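Local coordinates for protein excinuclease ABC, subunit A. (PDB 2VF7) that probably binds DNA and hydrolyses ATP during damage recognition in nucleotide excision repair, as a zinc-containing member of the UvrA family of ABC proteins, at residues A[604-609]-A[741-746]; A[715-720]-A[773-778]; A[720-725]-A[733-738]. The protein carries 1 engineered substitution. All coordinates share one frame; numbering follows the deposited sequence. Where two conformers were deposited one is given.

Interaction 1. Residues A[604-609]-A[741-746]. Engineered in segment 741-746: Arg-746 (natural residue Gln).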
loop_
_atom_site.group_PDB
_atom_site.type_symbol
_atom_site.label_atom_id
_atom_site.label_comp_id
_atom_site.label_asym_id
_atom_site.label_seq_id
_atom_site.Cartn_x
_atom_site.Cartn_y
_atom_site.Cartn_z
ATOM N N THR A 604 6.759 13.459 32.608
ATOM C CA THR A 604 8.194 13.461 32.519
ATOM C C THR A 604 8.711 14.799 31.964
ATOM O O THR A 604 9.832 15.180 32.264
ATOM C CB THR A 604 8.598 12.242 31.700
ATOM O OG1 THR A 604 9.872 11.782 32.129
ATOM C CG2 THR A 604 8.531 12.502 30.175
ATOM N N TYR A 605 7.867 15.513 31.197
ATOM C CA TYR A 605 8.196 16.833 30.646
ATOM C C TYR A 605 8.118 17.954 31.709
ATOM O O TYR A 605 8.853 18.960 31.638
ATOM C CB TYR A 605 7.292 17.188 29.434
ATOM C CG TYR A 605 7.793 18.412 28.663
ATOM C CD1 TYR A 605 8.711 18.277 27.610
ATOM C CD2 TYR A 605 7.391 19.714 29.016
ATOM C CE1 TYR A 605 9.186 19.396 26.919
ATOM C CE2 TYR A 605 7.877 20.825 28.342
ATOM C CZ TYR A 605 8.773 20.655 27.298
ATOM O OH TYR A 605 9.255 21.757 26.620
ATOM N N THR A 606 7.195 17.790 32.658
ATOM C CA THR A 606 7.036 18.733 33.756
ATOM C C THR A 606 8.138 18.530 34.807
ATOM O O THR A 606 8.568 19.480 35.454
ATOM C CB THR A 606 5.664 18.624 34.409
ATOM O OG1 THR A 606 5.444 17.267 34.791
ATOM C CG2 THR A 606 4.575 19.042 33.458
ATOM N N GLY A 607 8.596 17.293 34.945
ATOM C CA GLY A 607 9.684 16.955 35.845
ATOM C C GLY A 607 9.138 16.306 37.097
ATOM O O GLY A 607 9.891 15.943 37.995
ATOM N N LEU A 608 7.819 16.167 37.158
ATOM C CA LEU A 608 7.153 15.662 38.347
ATOM C C LEU A 608 7.317 14.153 38.554
ATOM O O LEU A 608 7.142 13.664 39.662
ATOM C CB LEU A 608 5.673 16.066 38.340
ATOM C CG LEU A 608 4.644 15.452 37.382
ATOM C CD1 LEU A 608 4.198 14.050 37.794
ATOM C CD2 LEU A 608 3.441 16.360 37.320
ATOM N N PHE A 609 7.673 13.417 37.507
ATOM C CA PHE A 609 7.745 11.963 37.616
ATOM C C PHE A 609 8.896 11.505 38.525
ATOM O O PHE A 609 8.817 10.428 39.113
ATOM C CB PHE A 609 7.804 11.306 36.230
ATOM C CG PHE A 609 7.504 9.813 36.231
ATOM C CD1 PHE A 609 6.265 9.330 36.639
ATOM C CD2 PHE A 609 8.465 8.898 35.817
ATOM C CE1 PHE A 609 5.988 7.940 36.652
ATOM C CE2 PHE A 609 8.196 7.534 35.824
ATOM C CZ PHE A 609 6.943 7.061 36.243
ATOM N N LEU A 741 4.032 25.898 28.253
ATOM C CA LEU A 741 3.702 27.123 28.966
ATOM C C LEU A 741 3.587 26.894 30.464
ATOM O O LEU A 741 4.121 27.680 31.238
ATOM C CB LEU A 741 2.394 27.706 28.436
ATOM C CG LEU A 741 1.949 29.114 28.839
ATOM C CD1 LEU A 741 3.077 30.129 28.658
ATOM C CD2 LEU A 741 0.704 29.535 28.041
ATOM N N ALA A 742 2.892 25.830 30.867
ATOM C CA ALA A 742 2.659 25.542 32.282
ATOM C C ALA A 742 3.958 25.202 32.996
ATOM O O ALA A 742 4.156 25.570 34.161
ATOM C CB ALA A 742 1.641 24.435 32.452
ATOM N N THR A 743 4.846 24.516 32.275
ATOM C CA THR A 743 6.190 24.204 32.755
ATOM C C THR A 743 6.956 25.491 33.059
ATOM O O THR A 743 7.750 25.535 33.997
ATOM C CB THR A 743 6.966 23.330 31.743
ATOM O OG1 THR A 743 6.133 22.246 31.314
ATOM C CG2 THR A 743 8.221 22.751 32.365
ATOM N N GLU A 744 6.693 26.534 32.277
ATOM C CA GLU A 744 7.321 27.855 32.473
ATOM C C GLU A 744 6.502 28.861 33.293
ATOM O O GLU A 744 6.945 29.991 33.492
ATOM C CB GLU A 744 7.661 28.487 31.117
ATOM C CG GLU A 744 8.794 27.819 30.383
ATOM C CD GLU A 744 10.068 27.832 31.180
ATOM O OE1 GLU A 744 10.356 28.857 31.850
ATOM O OE2 GLU A 744 10.785 26.815 31.142
ATOM N N LEU A 745 5.321 28.468 33.765
ATOM C CA LEU A 745 4.428 29.402 34.461
ATOM C C LEU A 745 4.829 29.688 35.915
ATOM O O LEU A 745 4.876 30.847 36.323
ATOM C CB LEU A 745 2.980 28.921 34.396
ATOM C CG LEU A 745 1.972 29.900 33.785
ATOM C CD1 LEU A 745 2.430 30.350 32.403
ATOM C CD2 LEU A 745 0.566 29.294 33.705
ATOM N N ARG A 746 5.105 28.645 36.696
ATOM C CA ARG A 746 5.540 28.836 38.095
ATOM C C ARG A 746 7.038 29.150 38.291
ATOM O O ARG A 746 7.430 29.648 39.355
ATOM C CB ARG A 746 5.100 27.661 38.991
ATOM C CG ARG A 746 3.802 27.926 39.760
ATOM C CD ARG A 746 3.492 26.868 40.829
ATOM N NE ARG A 746 4.533 26.758 41.867
ATOM C CZ ARG A 746 4.775 27.660 42.823
ATOM N NH1 ARG A 746 4.073 28.787 42.895
ATOM N NH2 ARG A 746 5.741 27.437 43.708
#
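Tyr-605 and Thr-606 meet Thr-743 where the chain that follows helix 602-605 comes up against the C-terminal end of helix 733-743, the helix that starts in the LSGGE signature of this ABC ATPase domain. The contact is small and lies near the surface, with 125 Å² buried over both sides, and it consists of van der Waals packing around one hydroxyl. Thr-743 OG1 lies at the edge of the Tyr-605 ring and in its plane, 3.6 Å from Tyr-605 CD2. The tyrosine's first torsion (chi1 -168°) sets CG opposite the backbone N and brings the CD2-CE2 edge of the ring up to Thr-743, the two side chains crossing at about a right angle. Thr-606 adds a looser approach, its CG2 standing 4.2 Å from Thr-743 OG1.

The hydroxyl bonds stay local to each segment's own backbone. Thr-606 OG1 is bonded to Met-602 O and Thr-743 OG1 to Ile-739 O, so each hydroxyl is tied to a carbonyl four residues earlier. Gly-607, with its positive phi of 103°, then carries the first segment out of its helical path. Nearby, Glu-744 forms a salt bridge with Arg-585. Thr-743 CG2, the other branch of the central threonine, rests 3.9 Å from the carbonyl oxygen Tyr-605 O.

Interaction 2. Residues A[715-720]-A[773-778]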
loop_
_atom_site.group_PDB
_atom_site.type_symbol
_atom_site.label_atom_id
_atom_site.label_comp_id
_atom_site.label_asym_id
_atom_site.label_seq_id
_atom_site.Cartn_x
_atom_site.Cartn_y
_atom_site.Cartn_z
ATOM N N ARG A 715 -3.524 22.512 35.324
ATOM C CA ARG A 715 -4.965 22.530 35.528
ATOM C C ARG A 715 -5.501 23.905 35.206
ATOM O O ARG A 715 -6.467 24.032 34.455
ATOM C CB ARG A 715 -5.309 22.100 36.951
ATOM C CG ARG A 715 -6.591 21.317 37.059
ATOM C CD ARG A 715 -6.800 20.764 38.472
ATOM N NE ARG A 715 -8.206 20.815 38.869
ATOM C CZ ARG A 715 -8.818 21.906 39.329
ATOM N NH1 ARG A 715 -8.156 23.047 39.458
ATOM N NH2 ARG A 715 -10.101 21.860 39.664
ATOM N N GLU A 716 -4.839 24.927 35.755
ATOM C CA GLU A 716 -5.112 26.340 35.468
ATOM C C GLU A 716 -5.134 26.692 33.971
ATOM O O GLU A 716 -5.823 27.631 33.546
ATOM C CB GLU A 716 -4.068 27.227 36.166
ATOM C CG GLU A 716 -4.375 27.555 37.620
ATOM C CD GLU A 716 -3.214 28.238 38.346
ATOM O OE1 GLU A 716 -2.117 27.639 38.448
ATOM O OE2 GLU A 716 -3.408 29.380 38.835
ATOM N N VAL A 717 -4.365 25.955 33.182
ATOM C CA VAL A 717 -4.131 26.312 31.784
ATOM C C VAL A 717 -5.103 25.540 30.842
ATOM O O VAL A 717 -5.138 25.763 29.623
ATOM C CB VAL A 717 -2.594 26.181 31.450
ATOM C CG1 VAL A 717 -2.243 24.880 30.722
ATOM C CG2 VAL A 717 -2.093 27.398 30.719
ATOM N N GLY A 718 -5.898 24.648 31.443
ATOM C CA GLY A 718 -7.041 24.010 30.787
ATOM C C GLY A 718 -6.921 22.528 30.462
ATOM O O GLY A 718 -7.795 21.982 29.782
ATOM N N LEU A 719 -5.873 21.872 30.958
ATOM C CA LEU A 719 -5.552 20.511 30.557
ATOM C C LEU A 719 -5.918 19.420 31.582
ATOM O O LEU A 719 -5.292 18.391 31.620
ATOM C CB LEU A 719 -4.063 20.395 30.207
ATOM C CG LEU A 719 -3.467 21.301 29.123
ATOM C CD1 LEU A 719 -2.028 20.968 28.963
ATOM C CD2 LEU A 719 -4.183 21.128 27.804
ATOM N N GLY A 720 -6.953 19.631 32.371
ATOM C CA GLY A 720 -7.312 18.689 33.402
ATOM C C GLY A 720 -7.724 17.329 32.874
ATOM O O GLY A 720 -7.706 16.352 33.610
ATOM N N GLN A 773 -6.065 33.507 28.826
ATOM C CA GLN A 773 -5.722 34.923 28.959
ATOM C C GLN A 773 -5.474 35.378 30.417
ATOM O O GLN A 773 -4.630 36.249 30.660
ATOM C CB GLN A 773 -6.808 35.773 28.289
ATOM C CG GLN A 773 -6.422 37.228 28.045
ATOM C CD GLN A 773 -5.747 37.470 26.694
ATOM O OE1 GLN A 773 -4.581 37.876 26.632
ATOM N NE2 GLN A 773 -6.489 37.255 25.611
ATOM N N ARG A 774 -6.201 34.797 31.371
ATOM C CA ARG A 774 -5.987 35.079 32.795
ATOM C C ARG A 774 -4.602 34.649 33.263
ATOM O O ARG A 774 -4.026 35.254 34.171
ATOM C CB ARG A 774 -7.022 34.367 33.664
ATOM C CG ARG A 774 -8.457 34.754 33.390
ATOM C CD ARG A 774 -9.359 34.385 34.564
ATOM N NE ARG A 774 -9.753 32.973 34.585
ATOM C CZ ARG A 774 -10.822 32.476 33.961
ATOM N NH1 ARG A 774 -11.615 33.271 33.244
ATOM N NH2 ARG A 774 -11.093 31.171 34.045
ATOM N N GLN A 775 -4.078 33.584 32.669
ATOM C CA GLN A 775 -2.759 33.095 33.049
ATOM C C GLN A 775 -1.667 33.974 32.431
ATOM O O GLN A 775 -0.614 34.185 33.042
ATOM C CB GLN A 775 -2.560 31.607 32.689
ATOM C CG GLN A 775 -3.798 30.684 32.831
ATOM C CD GLN A 775 -4.474 30.720 34.203
ATOM O OE1 GLN A 775 -3.814 30.758 35.256
ATOM N NE2 GLN A 775 -5.810 30.681 34.193
ATOM N N LEU A 776 -1.925 34.487 31.227
ATOM C CA LEU A 776 -1.013 35.429 30.580
ATOM C C LEU A 776 -0.965 36.740 31.345
ATOM O O LEU A 776 0.084 37.364 31.418
ATOM C CB LEU A 776 -1.387 35.670 29.106
ATOM C CG LEU A 776 -1.239 34.503 28.111
ATOM C CD1 LEU A 776 -1.510 34.932 26.688
ATOM C CD2 LEU A 776 0.124 33.818 28.195
ATOM N N VAL A 777 -2.101 37.148 31.913
ATOM C CA VAL A 777 -2.161 38.296 32.830
ATOM C C VAL A 777 -1.270 38.070 34.061
ATOM O O VAL A 777 -0.480 38.937 34.425
ATOM C CB VAL A 777 -3.614 38.600 33.261
ATOM C CG1 VAL A 777 -3.655 39.592 34.384
ATOM C CG2 VAL A 777 -4.415 39.137 32.082
ATOM N N LYS A 778 -1.390 36.894 34.678
ATOM C CA LYS A 778 -0.581 36.542 35.845
ATOM C C LYS A 778 0.904 36.731 35.610
ATOM O O LYS A 778 1.577 37.385 36.399
ATOM C CB LYS A 778 -0.863 35.106 36.315
ATOM C CG LYS A 778 -2.051 35.023 37.252
ATOM C CD LYS A 778 -2.064 33.750 38.080
ATOM C CE LYS A 778 -3.024 32.715 37.509
ATOM N NZ LYS A 778 -3.476 31.752 38.573
#
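Gln-775 is folded by its first two torsions (chi1 -36°, chi2 -54°), which curl its amide back beside Glu-716, while Lys-778, bent at chi3 (-100°), brings its amine to the carboxylate of the same glutamate. Glu-716 itself is extended beyond CG, and the glutamate and lysine side chains cross at about a right angle. Lys-778 NZ and Glu-716 OE2 form a salt bridge; their modelled separation of 2.4 Å is too short to be taken literally, and Glu-716 was deposited in two conformers.

Beside the salt bridge, the amide of Gln-775 packs against Glu-716, with OE1 3.7 Å from Glu-716 CB. Gln-775 NE2 lies 3.1 Å from Glu-716 O, but the angle is poor, and its hydrogen bond goes to Arg-771 O in its own helix; Glu-716 O is bonded instead by Arg-771 NH1. Gln-775 CG also approaches Val-717 CG2 at 4.3 Å. With an alanine here in place of Gln-775, a gap would probably open beside Val-717 and Glu-716, and Arg-771 O would be left without the side-chain amide that donates to it.

Helix 705-716 thus ends against helix 766-781, the crossover between parallel strands 753-758 and 785-789 of the ABC ATPase sheet, and Gly-718, with positive phi, closes that end in a Schellman motif.

Interaction 3. Residues A[720-725]-A[733-738]; sequences GYLRLG and GGEAQR
Tyr-721 and Glu-735 form the tight part of this contact. The phenol donates a hydrogen bond of 2.6 Å from Tyr-721 OH to Glu-735 OE2, which it meets on the anti side and 24° out of the carboxylate plane. The oxygen lies at the edge of the ring, in its plane, and ring and carboxylate are turned 59° apart. With CG between its backbone N and carbonyl carbon (chi1 62°), Tyr-721 carries its hydroxyl to Glu-735, although its bond to CB does not point at the helix. Glu-735 OE1 is held by Ser-732 N, so each oxygen has a partner, which should limit rotation of the carboxylate.

The remainder is looser, though still buried. Leu-722 comes no nearer than 4.2 Å, from its CD2 to Glu-735 CD, while its CG lies over the rim of one face of the Tyr-721 ring. Arg-738 was deposited in two conformers; in the one modelled here NH2 approaches Tyr-721 OH obliquely without a bond, and NE donates to Gly-734 O (3.1 Å) from above the carbonyl plane, opposite Arg-738 N.

Bound ADP touches Tyr-721 and Leu-722, in the loop that joins helix 705-716 to the signature helix 733-743. Backbone bonds tie this loop to Val-694 and Asp-695 at the start of helix 694-700, while Gln-737 reaches Asp-758 O of strand 753-758.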
loop_
_atom_site.group_PDB
_atom_site.type_symbol
_atom_site.label_atom_id
_atom_site.label_comp_id
_atom_site.label_asym_id
_atom_site.label_seq_id
_atom_site.Cartn_x
_atom_site.Cartn_y
_atom_site.Cartn_z
ATOM N N GLY A 720 -6.953 19.631 32.371
ATOM C CA GLY A 720 -7.312 18.689 33.402
ATOM C C GLY A 720 -7.724 17.329 32.874
ATOM O O GLY A 720 -7.706 16.352 33.610
ATOM N N TYR A 721 -8.089 17.272 31.596
ATOM C CA TYR A 721 -8.611 16.046 30.998
ATOM C C TYR A 721 -7.499 15.097 30.561
ATOM O O TYR A 721 -7.747 13.917 30.329
ATOM C CB TYR A 721 -9.589 16.373 29.840
ATOM C CG TYR A 721 -8.980 17.121 28.668
ATOM C CD1 TYR A 721 -8.506 16.440 27.550
ATOM C CD2 TYR A 721 -8.874 18.508 28.685
ATOM C CE1 TYR A 721 -7.948 17.117 26.485
ATOM C CE2 TYR A 721 -8.305 19.190 27.638
ATOM C CZ TYR A 721 -7.848 18.496 26.539
ATOM O OH TYR A 721 -7.292 19.193 25.491
ATOM N N LEU A 722 -6.273 15.610 30.463
ATOM C CA LEU A 722 -5.158 14.807 30.004
ATOM C C LEU A 722 -4.655 13.853 31.086
ATOM O O LEU A 722 -4.787 14.157 32.267
ATOM C CB LEU A 722 -4.024 15.706 29.496
ATOM C CG LEU A 722 -4.316 16.534 28.247
ATOM C CD1 LEU A 722 -3.109 17.327 27.863
ATOM C CD2 LEU A 722 -4.719 15.634 27.093
ATOM N N ARG A 723 -4.062 12.728 30.662
ATOM C CA ARG A 723 -3.503 11.714 31.546
ATOM C C ARG A 723 -1.993 11.883 31.699
ATOM O O ARG A 723 -1.277 12.140 30.730
ATOM C CB ARG A 723 -3.817 10.298 31.033
ATOM C CG ARG A 723 -5.290 9.919 31.090
ATOM C CD ARG A 723 -5.534 8.464 30.677
ATOM N NE ARG A 723 -5.319 8.259 29.244
ATOM C CZ ARG A 723 -6.205 8.567 28.280
ATOM N NH1 ARG A 723 -7.406 9.092 28.582
ATOM N NH2 ARG A 723 -5.887 8.364 27.004
ATOM N N LEU A 724 -1.510 11.738 32.928
ATOM C CA LEU A 724 -0.099 11.943 33.264
ATOM C C LEU A 724 0.875 11.262 32.308
ATOM O O LEU A 724 1.848 11.867 31.884
ATOM C CB LEU A 724 0.153 11.471 34.703
ATOM C CG LEU A 724 0.063 12.586 35.733
ATOM C CD1 LEU A 724 -1.168 13.415 35.485
ATOM C CD2 LEU A 724 0.089 11.997 37.130
ATOM N N GLY A 725 0.588 10.013 31.966
ATOM C CA GLY A 725 1.409 9.204 31.066
ATOM C C GLY A 725 0.959 9.205 29.606
ATOM O O GLY A 725 1.538 8.504 28.777
ATOM N N GLY A 733 -1.435 20.317 18.597
ATOM C CA GLY A 733 -0.437 21.365 18.728
ATOM C C GLY A 733 -0.666 22.265 19.930
ATOM O O GLY A 733 0.289 22.608 20.636
ATOM N N GLY A 734 -1.931 22.623 20.152
ATOM C CA GLY A 734 -2.358 23.473 21.252
ATOM C C GLY A 734 -2.265 22.860 22.643
ATOM O O GLY A 734 -2.036 23.593 23.621
ATOM N N GLU A 735 -2.457 21.538 22.735
ATOM C CA GLU A 735 -2.238 20.770 23.967
ATOM C C GLU A 735 -0.773 20.781 24.331
ATOM O O GLU A 735 -0.446 20.989 25.484
ATOM C CB GLU A 735 -2.731 19.328 23.838
ATOM C CG GLU A 735 -4.233 19.210 23.992
ATOM C CD GLU A 735 -4.850 17.891 23.505
ATOM O OE1 GLU A 735 -4.157 16.961 23.046
ATOM O OE2 GLU A 735 -6.084 17.782 23.602
ATOM N N ALA A 736 0.109 20.582 23.347
ATOM C CA ALA A 736 1.563 20.634 23.599
ATOM C C ALA A 736 2.090 22.025 23.930
ATOM O O ALA A 736 3.008 22.167 24.751
ATOM C CB ALA A 736 2.329 20.057 22.438
ATOM N N GLN A 737 1.543 23.044 23.276
ATOM C CA GLN A 737 1.920 24.435 23.555
ATOM C C GLN A 737 1.628 24.819 25.014
ATOM O O GLN A 737 2.472 25.407 25.691
ATOM C CB GLN A 737 1.212 25.406 22.594
ATOM C CG GLN A 737 1.669 26.870 22.756
ATOM C CD GLN A 737 1.502 27.733 21.496
ATOM O OE1 GLN A 737 0.879 27.320 20.508
ATOM N NE2 GLN A 737 2.094 28.939 21.525
ATOM N N ARG A 738 0.430 24.473 25.479
ATOM C CA ARG A 738 -0.012 24.765 26.838
ATOM C C ARG A 738 0.739 23.979 27.920
ATOM O O ARG A 738 0.840 24.446 29.030
ATOM C CB ARG A 738 -1.523 24.549 26.964
ATOM C CG ARG A 738 -2.379 25.584 26.238
ATOM C CD ARG A 738 -3.858 25.310 26.424
ATOM N NE ARG A 738 -4.381 24.296 25.495
ATOM C CZ ARG A 738 -5.514 23.604 25.677
ATOM N NH1 ARG A 738 -6.262 23.785 26.771
ATOM N NH2 ARG A 738 -5.915 22.729 24.759
#

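How the interactions relate
The three contacts cluster on one side of the chain's centre, 11 to 14 Å apart between centres, within the C-terminal ABC ATPase region. Interactions 1 and 3 share helix 733-743, at its end and its beginning; Val-717 and Leu-719 of interaction 2 pack on Arg-738 of interaction 3. Along the chain interaction 3 is nested inside the loops closed by both others, whose segments alternate. Interactions 2 and 3 share Gly-720, and interactions 1 and 2 touch where Leu-745 CD2 meets Gln-775 CB at 4.0 Å. The signature helix thus contacts residues of an ADP pocket as well as helices 705-716 and 766-781, which might couple the two.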